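Local structure of UDP-N-acetylglucosamine 4,6-dehydratase (Vibrio fischeri, 3PVZ) at residues E16-D21 / G241-M246; F200-F205 / R232-P237; N253-F258 / M334-N339. The protein binds NAD and probably acts as a lyase that removes water from UDP-N-acetylglucosamine, within an extended short-chain dehydrogenase/reductase fold. All coordinates share one frame; numbering follows the deposited sequence.

From the N terminus, residues 16-21 lead into helix 19-34 ahead of the first Rossmann strand, and contact 1 closes a loop of over two hundred residues by laying them against helix 237-250. Contact 2 is nested inside that loop: it pairs 200-205, beside the nicotinamide, with 232-237, from which helix 237-250 starts. Contact 3 opens only after contact 1 has closed, joining strand 255-259 of the large sheet to the loop between strands 332-333 and 340-344. Contacts 1 and 2 meet where Leu-243 and Cys-244 pack on Phe-200, contacts 1 and 3 where Asp-21 binds the backbone of 338-339; contacts 2 and 3 do not touch.

Contact 1 of 3, residues E16-D21 / G241-M246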
loop_
_atom_site.group_PDB
_atom_site.type_symbol
_atom_site.label_atom_id
_atom_site.label_comp_id
_atom_site.label_asym_id
_atom_site.label_seq_id
_atom_site.Cartn_x
_atom_site.Cartn_y
_atom_site.Cartn_z
ATOM N N GLU A 16 24.284 -0.602 -17.444
ATOM C CA GLU A 16 23.629 -1.544 -16.532
ATOM C C GLU A 16 24.668 -2.316 -15.716
ATOM O O GLU A 16 25.819 -2.416 -16.119
ATOM C CB GLU A 16 22.662 -2.503 -17.268
ATOM C CG GLU A 16 21.570 -1.807 -18.109
ATOM C CD GLU A 16 20.105 -2.337 -17.937
ATOM O OE1 GLU A 16 19.749 -3.100 -16.969
ATOM O OE2 GLU A 16 19.276 -1.912 -18.787
ATOM N N LEU A 17 24.280 -2.775 -14.531
ATOM C CA LEU A 17 25.157 -3.575 -13.674
ATOM C C LEU A 17 25.425 -5.004 -14.135
ATOM O O LEU A 17 26.537 -5.493 -13.994
ATOM C CB LEU A 17 24.600 -3.669 -12.256
ATOM C CG LEU A 17 25.287 -2.833 -11.194
ATOM C CD1 LEU A 17 25.096 -1.414 -11.546
ATOM C CD2 LEU A 17 24.708 -3.139 -9.816
ATOM N N PHE A 18 24.397 -5.698 -14.624
ATOM C CA PHE A 18 24.492 -7.147 -14.823
ATOM C C PHE A 18 24.454 -7.575 -16.302
ATOM O O PHE A 18 24.177 -8.732 -16.628
ATOM C CB PHE A 18 23.337 -7.804 -14.124
ATOM C CG PHE A 18 23.169 -7.395 -12.705
ATOM C CD1 PHE A 18 24.214 -7.470 -11.821
ATOM C CD2 PHE A 18 21.938 -6.996 -12.237
ATOM C CE1 PHE A 18 24.045 -7.122 -10.505
ATOM C CE2 PHE A 18 21.759 -6.655 -10.918
ATOM C CZ PHE A 18 22.812 -6.690 -10.056
ATOM N N HIS A 19 24.734 -6.634 -17.180
ATOM C CA HIS A 19 24.714 -6.901 -18.599
ATOM C C HIS A 19 25.471 -8.190 -18.984
ATOM O O HIS A 19 24.998 -8.988 -19.804
ATOM C CB HIS A 19 25.255 -5.673 -19.362
ATOM C CG HIS A 19 25.121 -5.792 -20.838
ATOM N ND1 HIS A 19 26.166 -6.177 -21.647
ATOM C CD2 HIS A 19 24.047 -5.642 -21.651
ATOM C CE1 HIS A 19 25.755 -6.225 -22.901
ATOM N NE2 HIS A 19 24.471 -5.912 -22.932
ATOM N N GLN A 20 26.609 -8.427 -18.357
ATOM C CA GLN A 20 27.388 -9.638 -18.660
ATOM C C GLN A 20 26.745 -10.950 -18.141
ATOM O O GLN A 20 26.651 -11.944 -18.876
ATOM C CB GLN A 20 28.815 -9.497 -18.113
ATOM C CG GLN A 20 29.645 -8.351 -18.758
ATOM C CD GLN A 20 29.218 -6.913 -18.299
ATOM O OE1 GLN A 20 28.444 -6.730 -17.332
ATOM N NE2 GLN A 20 29.715 -5.897 -19.022
ATOM N N ASP A 21 26.306 -10.955 -16.885
ATOM C CA ASP A 21 25.660 -12.132 -16.306
ATOM C C ASP A 21 24.319 -12.432 -16.911
ATOM O O ASP A 21 24.003 -13.573 -17.167
ATOM C CB ASP A 21 25.530 -11.963 -14.806
ATOM C CG ASP A 21 26.908 -11.924 -14.102
ATOM O OD1 ASP A 21 27.877 -12.584 -14.544
ATOM O OD2 ASP A 21 27.034 -11.238 -13.099
ATOM N N GLY A 241 15.112 -6.065 -10.317
ATOM C CA GLY A 241 14.338 -7.151 -10.873
ATOM C C GLY A 241 15.225 -8.228 -11.420
ATOM O O GLY A 241 14.931 -9.411 -11.266
ATOM N N GLU A 242 16.328 -7.832 -12.042
ATOM C CA GLU A 242 17.245 -8.817 -12.614
ATOM C C GLU A 242 17.944 -9.643 -11.537
ATOM O O GLU A 242 18.121 -10.836 -11.690
ATOM C CB GLU A 242 18.248 -8.137 -13.531
ATOM C CG GLU A 242 17.649 -7.749 -14.867
ATOM C CD GLU A 242 18.597 -6.893 -15.745
ATOM O OE1 GLU A 242 19.495 -6.198 -15.205
ATOM O OE2 GLU A 242 18.411 -6.896 -16.983
ATOM N N LEU A 243 18.318 -8.987 -10.451
ATOM C CA LEU A 243 18.922 -9.649 -9.331
ATOM C C LEU A 243 17.960 -10.638 -8.656
ATOM O O LEU A 243 18.370 -11.740 -8.381
ATOM C CB LEU A 243 19.406 -8.606 -8.313
ATOM C CG LEU A 243 20.119 -9.104 -7.070
ATOM C CD1 LEU A 243 21.431 -9.695 -7.456
ATOM C CD2 LEU A 243 20.387 -7.917 -6.116
ATOM N N CYS A 244 16.704 -10.236 -8.393
ATOM C CA CYS A 244 15.667 -11.193 -7.928
ATOM C C CYS A 244 15.577 -12.470 -8.788
ATOM O O CYS A 244 15.521 -13.568 -8.258
ATOM C CB CYS A 244 14.280 -10.536 -7.922
ATOM S SG CYS A 244 14.095 -9.293 -6.633
ATOM N N LEU A 245 15.532 -12.304 -10.107
ATOM C CA LEU A 245 15.298 -13.413 -11.020
ATOM C C LEU A 245 16.520 -14.347 -11.055
ATOM O O LEU A 245 16.359 -15.551 -11.157
ATOM C CB LEU A 245 15.009 -12.926 -12.428
ATOM C CG LEU A 245 14.687 -13.971 -13.541
ATOM C CD1 LEU A 245 13.452 -14.733 -13.298
ATOM C CD2 LEU A 245 14.563 -13.300 -14.895
HETATM N N MSE A 246 17.720 -13.771 -10.998
HETATM C CA MSE A 246 18.951 -14.556 -11.004
HETATM C C MSE A 246 19.045 -15.381 -9.735
HETATM O O MSE A 246 19.356 -16.551 -9.795
HETATM C CB MSE A 246 20.178 -13.659 -11.125
HETATM C CG MSE A 246 20.374 -12.993 -12.458
HETATM SE SE MSE A 246 20.729 -14.206 -13.895
HETATM C CE MSE A 246 22.367 -15.007 -13.232
HETATM O O HOH W 1 21.687 -5.016 -15.922
#
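Glu-16 and Glu-242 bring their carboxylates together with the side chains crossing at about a right angle and the carboxylate planes turned 38° apart. Glu-16 OE1 and Glu-242 OE1 lie 3.6 Å apart, a distance at which two negative charges would repel, and a water sits between them. It gives one O-H to Glu-16 OE1 and the other, at 2.6 Å, to Glu-242 OE1, while accepting from Phe-18 N, at the N-cap of helix 19-34, at 3.1 Å. The closeness of the two acids may raise the affinity of one for a proton. On Glu-242 the other oxygen, OE2, takes a bond from Gln-238. With CG of Phe-18 anti to the carbonyl carbon (chi1 -51°), the Phe-18 and Glu-242 side chains run past one another in opposite senses, ring and carboxylate planes 56° apart, with Glu-242 OE1 at the ring edge, 3.9 Å from Phe-18 CD2. In the extended short-chain dehydrogenase/reductase fold, helix 237-250 packs beside the large Rossmann sheet, and residues 16-21 lie against it through Phe-18 and Glu-16. Next along the helix, Leu-243 meets Phe-18 obliquely, its CB 4.0 Å from CE2 of the ring. One face of the Phe-18 ring is covered by CB of its own neighbour Leu-17, over the ring centre. One turn further on, the selenomethionine Met-246 brings CE to 4.5 Å from the carbonyl O of Asp-21, a loose approach. The Asp-21 carboxylate turns to the backbone N-H groups of Asp-338 and Asn-339, and Leu-340 of strand 340-344 touches Phe-18, Asp-21, Leu-243 and Met-246 alike.

Contact 2 of 3, residues F200-F205 / R232-P237; sequences FANVAF and RYFVTP. With NAD (nicotinamide-adenine-dinucleotide), chain E; SCN (thiocyanate ion), chain G.
Asn-202 and Val-203 pair in parallel with Phe-234 and Val-235, and backbone groups do most of the joining. Asn-202 O accepts from Val-235 N at 3.0 Å, with an N-H...O angle of 165°, and also receives a CA-H...O contact from Phe-234 CA. Ala-204 N gives a short, nearly straight bond of 2.6 Å to Val-235 O, approaching it nearly in line with its C=O bond. The third bond, Asn-202 N to Tyr-233 O, is weak, bent to 132°. Between these links Val-203 N turns the other way and donates to the carboxamide oxygen O7N of NAD at 2.9 Å and 175°, helping to position the nicotinamide in this Rossmann-type enzyme. Ala-201 N is satisfied by the nitrogen of a thiocyanate ion, probably from the crystallisation liquor. With CG1 of Val-235 anti to the carbonyl carbon and CG2 between that carbon and the backbone N, both methyls reach the ion, CG2 coming 3.5 Å from its C. The Asn-202 side chain crosses the aliphatic part of Arg-232 obliquely, OD1 coming 3.6 Å from CD, and its CB rests against Phe-234 CD1. Val-203 CG1 packs 3.8 Å from Pro-237 CA. Thr-236 is the N-cap of helix 237-250: its side chain caps a backbone N beyond the segment, and its own N-H goes to Glu-239. Strand 231-235 is the middle of a small three-stranded sheet, flanked by 202-203 and the antiparallel 268-269; helix 210-219 touches Ala-204 and Phe-234, and helix 237-250 touches Phe-200 and Val-203.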
loop_
_atom_site.group_PDB
_atom_site.type_symbol
_atom_site.label_atom_id
_atom_site.label_comp_id
_atom_site.label_asym_id
_atom_site.label_seq_id
_atom_site.Cartn_x
_atom_site.Cartn_y
_atom_site.Cartn_z
ATOM N N PHE A 200 19.956 -5.872 -1.411
ATOM C CA PHE A 200 19.946 -4.758 -2.369
ATOM C C PHE A 200 20.595 -3.476 -1.828
ATOM O O PHE A 200 20.578 -3.235 -0.637
ATOM C CB PHE A 200 18.516 -4.377 -2.764
ATOM C CG PHE A 200 17.689 -5.501 -3.340
ATOM C CD1 PHE A 200 17.644 -5.735 -4.693
ATOM C CD2 PHE A 200 16.873 -6.255 -2.521
ATOM C CE1 PHE A 200 16.811 -6.719 -5.220
ATOM C CE2 PHE A 200 16.081 -7.255 -3.051
ATOM C CZ PHE A 200 16.075 -7.494 -4.401
ATOM N N ALA A 201 21.212 -2.713 -2.724
ATOM C CA ALA A 201 21.489 -1.286 -2.568
ATOM C C ALA A 201 20.174 -0.510 -2.585
ATOM O O ALA A 201 19.108 -1.082 -2.757
ATOM C CB ALA A 201 22.356 -0.827 -3.749
ATOM N N ASN A 202 20.228 0.799 -2.465
ATOM C CA ASN A 202 19.017 1.585 -2.662
ATOM C C ASN A 202 18.485 1.501 -4.073
ATOM O O ASN A 202 19.200 1.814 -5.018
ATOM C CB ASN A 202 19.292 3.043 -2.341
ATOM C CG ASN A 202 19.426 3.292 -0.874
ATOM O OD1 ASN A 202 20.105 2.564 -0.173
ATOM N ND2 ASN A 202 18.810 4.351 -0.408
ATOM N N VAL A 203 17.218 1.116 -4.231
ATOM C CA VAL A 203 16.636 1.009 -5.556
ATOM C C VAL A 203 16.038 2.353 -6.030
ATOM O O VAL A 203 15.022 2.807 -5.518
ATOM C CB VAL A 203 15.592 -0.122 -5.617
ATOM C CG1 VAL A 203 15.042 -0.236 -7.048
ATOM C CG2 VAL A 203 16.211 -1.474 -5.186
ATOM N N ALA A 204 16.688 3.002 -7.007
ATOM C CA ALA A 204 16.363 4.425 -7.297
ATOM C C ALA A 204 14.887 4.595 -7.588
ATOM O O ALA A 204 14.327 3.891 -8.399
ATOM C CB ALA A 204 17.188 4.960 -8.453
ATOM N N PHE A 205 14.267 5.518 -6.891
ATOM C CA PHE A 205 12.890 5.910 -7.112
ATOM C C PHE A 205 11.875 4.882 -6.650
ATOM O O PHE A 205 10.687 5.056 -6.867
ATOM C CB PHE A 205 12.640 6.395 -8.558
ATOM C CG PHE A 205 13.412 7.645 -8.881
ATOM C CD1 PHE A 205 14.694 7.568 -9.434
ATOM C CD2 PHE A 205 12.912 8.892 -8.538
ATOM C CE1 PHE A 205 15.448 8.737 -9.688
ATOM C CE2 PHE A 205 13.647 10.050 -8.776
ATOM C CZ PHE A 205 14.923 9.975 -9.357
ATOM N N ARG A 232 24.691 6.994 -0.634
ATOM C CA ARG A 232 24.348 5.587 -0.861
ATOM C C ARG A 232 24.803 5.146 -2.230
ATOM O O ARG A 232 25.071 5.978 -3.099
ATOM C CB ARG A 232 22.830 5.345 -0.790
ATOM C CG ARG A 232 22.175 5.690 0.528
ATOM C CD ARG A 232 22.478 4.669 1.589
ATOM N NE ARG A 232 21.778 4.990 2.831
ATOM C CZ ARG A 232 22.357 5.292 4.000
ATOM N NH1 ARG A 232 23.688 5.345 4.159
ATOM N NH2 ARG A 232 21.576 5.553 5.045
ATOM N N TYR A 233 24.852 3.825 -2.393
ATOM C CA TYR A 233 24.826 3.174 -3.688
ATOM C C TYR A 233 23.420 2.978 -4.198
ATOM O O TYR A 233 22.533 2.499 -3.472
ATOM C CB TYR A 233 25.461 1.798 -3.602
ATOM C CG TYR A 233 26.911 1.798 -3.213
ATOM C CD1 TYR A 233 27.864 2.394 -4.029
ATOM C CD2 TYR A 233 27.330 1.150 -2.064
ATOM C CE1 TYR A 233 29.241 2.370 -3.685
ATOM C CE2 TYR A 233 28.677 1.127 -1.694
ATOM C CZ TYR A 233 29.619 1.738 -2.507
ATOM O OH TYR A 233 30.907 1.707 -2.125
ATOM N N PHE A 234 23.228 3.294 -5.472
ATOM C CA PHE A 234 21.951 3.215 -6.102
ATOM C C PHE A 234 21.938 2.279 -7.308
ATOM O O PHE A 234 22.866 2.249 -8.105
ATOM C CB PHE A 234 21.539 4.598 -6.565
ATOM C CG PHE A 234 21.240 5.526 -5.447
ATOM C CD1 PHE A 234 19.944 5.671 -4.976
ATOM C CD2 PHE A 234 22.264 6.276 -4.858
ATOM C CE1 PHE A 234 19.670 6.527 -3.936
ATOM C CE2 PHE A 234 21.992 7.120 -3.829
ATOM C CZ PHE A 234 20.706 7.268 -3.362
ATOM N N VAL A 235 20.850 1.550 -7.453
ATOM C CA VAL A 235 20.590 0.746 -8.636
ATOM C C VAL A 235 19.266 1.158 -9.218
ATOM O O VAL A 235 18.488 1.833 -8.561
ATOM C CB VAL A 235 20.529 -0.743 -8.329
ATOM C CG1 VAL A 235 21.880 -1.244 -7.897
ATOM C CG2 VAL A 235 19.479 -1.042 -7.240
ATOM N N THR A 236 19.046 0.767 -10.474
ATOM C CA THR A 236 17.763 0.911 -11.135
ATOM C C THR A 236 16.746 -0.185 -10.750
ATOM O O THR A 236 17.102 -1.328 -10.378
ATOM C CB THR A 236 17.907 0.894 -12.678
ATOM O OG1 THR A 236 18.311 -0.411 -13.095
ATOM C CG2 THR A 236 18.977 1.924 -13.145
ATOM N N PRO A 237 15.461 0.156 -10.872
ATOM C CA PRO A 237 14.433 -0.851 -10.746
ATOM C C PRO A 237 14.748 -2.110 -11.567
ATOM O O PRO A 237 14.701 -3.197 -11.008
ATOM C CB PRO A 237 13.180 -0.141 -11.272
ATOM C CG PRO A 237 13.417 1.284 -10.910
ATOM C CD PRO A 237 14.888 1.483 -11.171
HETATM P PA NAD E . 7.445 -1.665 -1.586
HETATM O O1A NAD E . 6.801 -0.883 -0.487
HETATM O O2A NAD E . 7.421 -0.879 -2.861
HETATM O O5B NAD E . 6.544 -2.897 -2.030
HETATM C C5B NAD E . 6.147 -3.801 -0.976
HETATM C C4B NAD E . 4.881 -4.449 -1.545
HETATM O O4B NAD E . 4.331 -5.413 -0.671
HETATM C C3B NAD E . 3.786 -3.362 -1.790
HETATM O O3B NAD E . 3.298 -3.413 -3.114
HETATM C C2B NAD E . 2.706 -3.734 -0.747
HETATM O O2B NAD E . 1.390 -3.311 -1.084
HETATM C C1B NAD E . 2.937 -5.263 -0.725
HETATM N N9A NAD E . 2.380 -5.855 0.482
HETATM C C8A NAD E . 2.639 -5.507 1.751
HETATM N N7A NAD E . 1.929 -6.200 2.579
HETATM C C5A NAD E . 1.231 -7.112 1.836
HETATM C C6A NAD E . 0.307 -8.109 2.132
HETATM N N6A NAD E . 0.046 -8.351 3.459
HETATM N N1A NAD E . -0.247 -8.821 1.156
HETATM C C2A NAD E . 0.042 -8.569 -0.117
HETATM N N3A NAD E . 0.886 -7.620 -0.438
HETATM C C4A NAD E . 1.489 -6.891 0.491
HETATM O O3 NAD E . 8.914 -2.120 -1.110
HETATM P PN NAD E . 10.053 -2.427 -2.234
HETATM O O1N NAD E . 10.919 -1.195 -2.442
HETATM O O2N NAD E . 9.658 -3.041 -3.514
HETATM O O5D NAD E . 11.046 -3.381 -1.323
HETATM C C5D NAD E . 10.564 -4.714 -1.250
HETATM C C4D NAD E . 11.499 -5.536 -0.355
HETATM O O4D NAD E . 12.894 -5.227 -0.667
HETATM C C3D NAD E . 11.304 -5.130 1.123
HETATM O O3D NAD E . 11.610 -6.200 2.045
HETATM C C2D NAD E . 12.404 -4.065 1.333
HETATM O O2D NAD E . 12.789 -3.934 2.709
HETATM C C1D NAD E . 13.544 -4.653 0.501
HETATM N N1N NAD E . 14.552 -3.644 0.138
HETATM C C2N NAD E . 14.169 -2.600 -0.606
HETATM C C3N NAD E . 15.075 -1.633 -0.990
HETATM C C7N NAD E . 14.666 -0.462 -1.784
HETATM O O7N NAD E . 15.535 0.379 -2.004
HETATM N N7N NAD E . 13.413 -0.280 -2.227
HETATM C C4N NAD E . 16.428 -1.755 -0.589
HETATM C C5N NAD E . 16.788 -2.858 0.166
HETATM C C6N NAD E . 15.820 -3.795 0.531
HETATM S S SCN G . 20.278 -4.891 -7.979
HETATM C C SCN G . 20.697 -4.237 -6.391
HETATM N N SCN G . 20.982 -3.820 -5.311
#

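Contact 3 of 3, residues N253-F258 / M334-N339; sequences NRDIFF and MARFDN
Phe-257 and Phe-337 both hold CG anti to the carbonyl carbon (chi1 -82° and -64°), and from these positions their rings meet at CE2, 3.7 Å apart. The side chains cross at about a right angle, with ring centroids 5.8 Å apart and planes inclined at 59°, an oblique aromatic pair. CZ of Phe-257 also lies close to the same CE2 of Phe-337. CG of Phe-258 stands between the backbone N and the carbonyl carbon, and although CB points away from the loop, the ring reaches back so that its CZ meets the selenomethionine Met-334, with SE and CE each 3.9 Å away. This is an oblique Met-aromatic contact, SE being 5.1 Å from the ring centroid. Strand 255-259 belongs to the large mixed sheet of this Rossmann-like fold, where it lies between the parallel strand 194-198 and the antiparallel strand 340-344; the loop 334-339 connects strand 332-333 to 340-344, so the contact joins a strand to the loop between the next two strands of the sheet. A water closes the polar end: it donates to Asp-255 OD2 at 2.9 Å and accepts from Arg-336 NH1 at 2.6 Å, relaying between opposite charges that are too far apart for a salt bridge. Asp-255 has its strongest partner in Lys-344, a salt bridge through OD1, and Arg-336 NH1 also binds the carbonyl of Phe-250. The guanidinium of Arg-336 has Phe-337 CZ above one face, while Arg-336 CG lies above one face of the Phe-337 ring, both offset toward the rim.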
loop_
_atom_site.group_PDB
_atom_site.type_symbol
_atom_site.label_atom_id
_atom_site.label_comp_id
_atom_site.label_asym_id
_atom_site.label_seq_id
_atom_site.Cartn_x
_atom_site.Cartn_y
_atom_site.Cartn_z
ATOM N N ASN A 253 20.089 -23.330 -2.424
ATOM C CA ASN A 253 19.576 -23.238 -1.043
ATOM C C ASN A 253 20.536 -22.442 -0.190
ATOM O O ASN A 253 21.673 -22.816 -0.066
ATOM C CB ASN A 253 19.325 -24.623 -0.389
ATOM C CG ASN A 253 18.348 -24.537 0.818
ATOM O OD1 ASN A 253 17.619 -23.547 0.978
ATOM N ND2 ASN A 253 18.310 -25.585 1.642
ATOM N N ARG A 254 20.021 -21.367 0.402
ATOM C CA ARG A 254 20.741 -20.438 1.283
ATOM C C ARG A 254 21.646 -19.385 0.633
ATOM O O ARG A 254 22.332 -18.662 1.348
ATOM C CB ARG A 254 21.542 -21.196 2.352
ATOM C CG ARG A 254 20.706 -22.103 3.173
ATOM C CD ARG A 254 21.517 -22.782 4.273
ATOM N NE ARG A 254 20.585 -23.687 4.891
ATOM C CZ ARG A 254 20.456 -24.977 4.605
ATOM N NH1 ARG A 254 21.296 -25.572 3.770
ATOM N NH2 ARG A 254 19.489 -25.682 5.212
ATOM N N ASP A 255 21.644 -19.249 -0.688
ATOM C CA ASP A 255 22.491 -18.247 -1.316
ATOM C C ASP A 255 21.834 -16.855 -1.166
ATOM O O ASP A 255 20.618 -16.727 -1.390
ATOM C CB ASP A 255 22.578 -18.505 -2.795
ATOM C CG ASP A 255 23.567 -19.557 -3.182
ATOM O OD1 ASP A 255 24.321 -20.115 -2.348
ATOM O OD2 ASP A 255 23.608 -19.775 -4.407
ATOM N N ILE A 256 22.627 -15.850 -0.776
ATOM C CA ILE A 256 22.227 -14.459 -0.811
ATOM C C ILE A 256 22.983 -13.797 -1.971
ATOM O O ILE A 256 24.213 -13.637 -1.931
ATOM C CB ILE A 256 22.583 -13.647 0.473
ATOM C CG1 ILE A 256 22.079 -14.313 1.759
ATOM C CG2 ILE A 256 22.008 -12.228 0.363
ATOM C CD1 ILE A 256 22.722 -13.711 3.025
ATOM N N PHE A 257 22.245 -13.418 -3.002
ATOM C CA PHE A 257 22.831 -12.736 -4.161
ATOM C C PHE A 257 22.929 -11.247 -3.856
ATOM O O PHE A 257 22.077 -10.707 -3.159
ATOM C CB PHE A 257 21.968 -12.974 -5.397
ATOM C CG PHE A 257 22.214 -14.287 -6.072
ATOM C CD1 PHE A 257 22.526 -15.441 -5.337
ATOM C CD2 PHE A 257 22.158 -14.387 -7.468
ATOM C CE1 PHE A 257 22.767 -16.654 -5.975
ATOM C CE2 PHE A 257 22.386 -15.614 -8.117
ATOM C CZ PHE A 257 22.690 -16.736 -7.385
ATOM N N PHE A 258 23.980 -10.594 -4.342
ATOM C CA PHE A 258 24.124 -9.112 -4.191
ATOM C C PHE A 258 24.997 -8.541 -5.280
ATOM O O PHE A 258 25.815 -9.268 -5.858
ATOM C CB PHE A 258 24.729 -8.749 -2.838
ATOM C CG PHE A 258 26.161 -9.204 -2.686
ATOM C CD1 PHE A 258 26.452 -10.489 -2.270
ATOM C CD2 PHE A 258 27.225 -8.343 -2.990
ATOM C CE1 PHE A 258 27.769 -10.910 -2.147
ATOM C CE2 PHE A 258 28.530 -8.781 -2.874
ATOM C CZ PHE A 258 28.798 -10.053 -2.454
HETATM N N MSE A 334 32.592 -15.484 -5.138
HETATM C CA MSE A 334 32.774 -14.369 -6.072
HETATM C C MSE A 334 33.201 -14.837 -7.459
HETATM O O MSE A 334 33.353 -14.012 -8.372
HETATM C CB MSE A 334 33.814 -13.369 -5.540
HETATM C CG MSE A 334 33.521 -12.824 -4.141
HETATM SE SE MSE A 334 31.759 -11.982 -3.990
HETATM C CE MSE A 334 32.352 -10.128 -4.167
ATOM N N ALA A 335 33.353 -16.155 -7.611
ATOM C CA ALA A 335 33.796 -16.786 -8.870
ATOM C C ALA A 335 32.678 -17.116 -9.857
ATOM O O ALA A 335 32.888 -17.047 -11.062
ATOM C CB ALA A 335 34.601 -18.066 -8.564
ATOM N N ARG A 336 31.503 -17.483 -9.364
ATOM C CA ARG A 336 30.428 -17.977 -10.237
ATOM C C ARG A 336 29.919 -16.946 -11.245
ATOM O O ARG A 336 29.640 -17.270 -12.388
ATOM C CB ARG A 336 29.273 -18.500 -9.391
ATOM C CG ARG A 336 28.132 -19.013 -10.209
ATOM C CD ARG A 336 27.171 -19.825 -9.382
ATOM N NE ARG A 336 26.144 -20.402 -10.236
ATOM C CZ ARG A 336 24.949 -20.814 -9.845
ATOM N NH1 ARG A 336 24.538 -20.721 -8.593
ATOM N NH2 ARG A 336 24.156 -21.326 -10.731
ATOM N N PHE A 337 29.775 -15.709 -10.819
ATOM C CA PHE A 337 29.288 -14.672 -11.708
ATOM C C PHE A 337 30.285 -13.515 -11.748
ATOM O O PHE A 337 31.018 -13.283 -10.797
ATOM C CB PHE A 337 27.913 -14.165 -11.261
ATOM C CG PHE A 337 26.831 -15.204 -11.313
ATOM C CD1 PHE A 337 26.365 -15.669 -12.531
ATOM C CD2 PHE A 337 26.272 -15.718 -10.137
ATOM C CE1 PHE A 337 25.385 -16.633 -12.577
ATOM C CE2 PHE A 337 25.262 -16.659 -10.177
ATOM C CZ PHE A 337 24.816 -17.118 -11.393
ATOM N N ASP A 338 30.261 -12.781 -12.850
ATOM C CA ASP A 338 31.089 -11.603 -13.036
ATOM C C ASP A 338 30.607 -10.406 -12.234
ATOM O O ASP A 338 31.419 -9.743 -11.585
ATOM C CB ASP A 338 31.191 -11.241 -14.532
ATOM C CG ASP A 338 32.137 -12.186 -15.303
ATOM O OD1 ASP A 338 32.805 -13.059 -14.670
ATOM O OD2 ASP A 338 32.217 -12.070 -16.545
ATOM N N ASN A 339 29.296 -10.155 -12.269
ATOM C CA ASN A 339 28.674 -8.938 -11.683
ATOM C C ASN A 339 27.968 -9.183 -10.336
ATOM O O ASN A 339 27.682 -8.243 -9.622
ATOM C CB ASN A 339 27.639 -8.348 -12.653
ATOM C CG ASN A 339 28.123 -8.326 -14.132
ATOM O OD1 ASN A 339 27.434 -8.850 -15.046
ATOM N ND2 ASN A 339 29.279 -7.676 -14.370
HETATM O O HOH W 2 25.603 -20.747 -6.211
#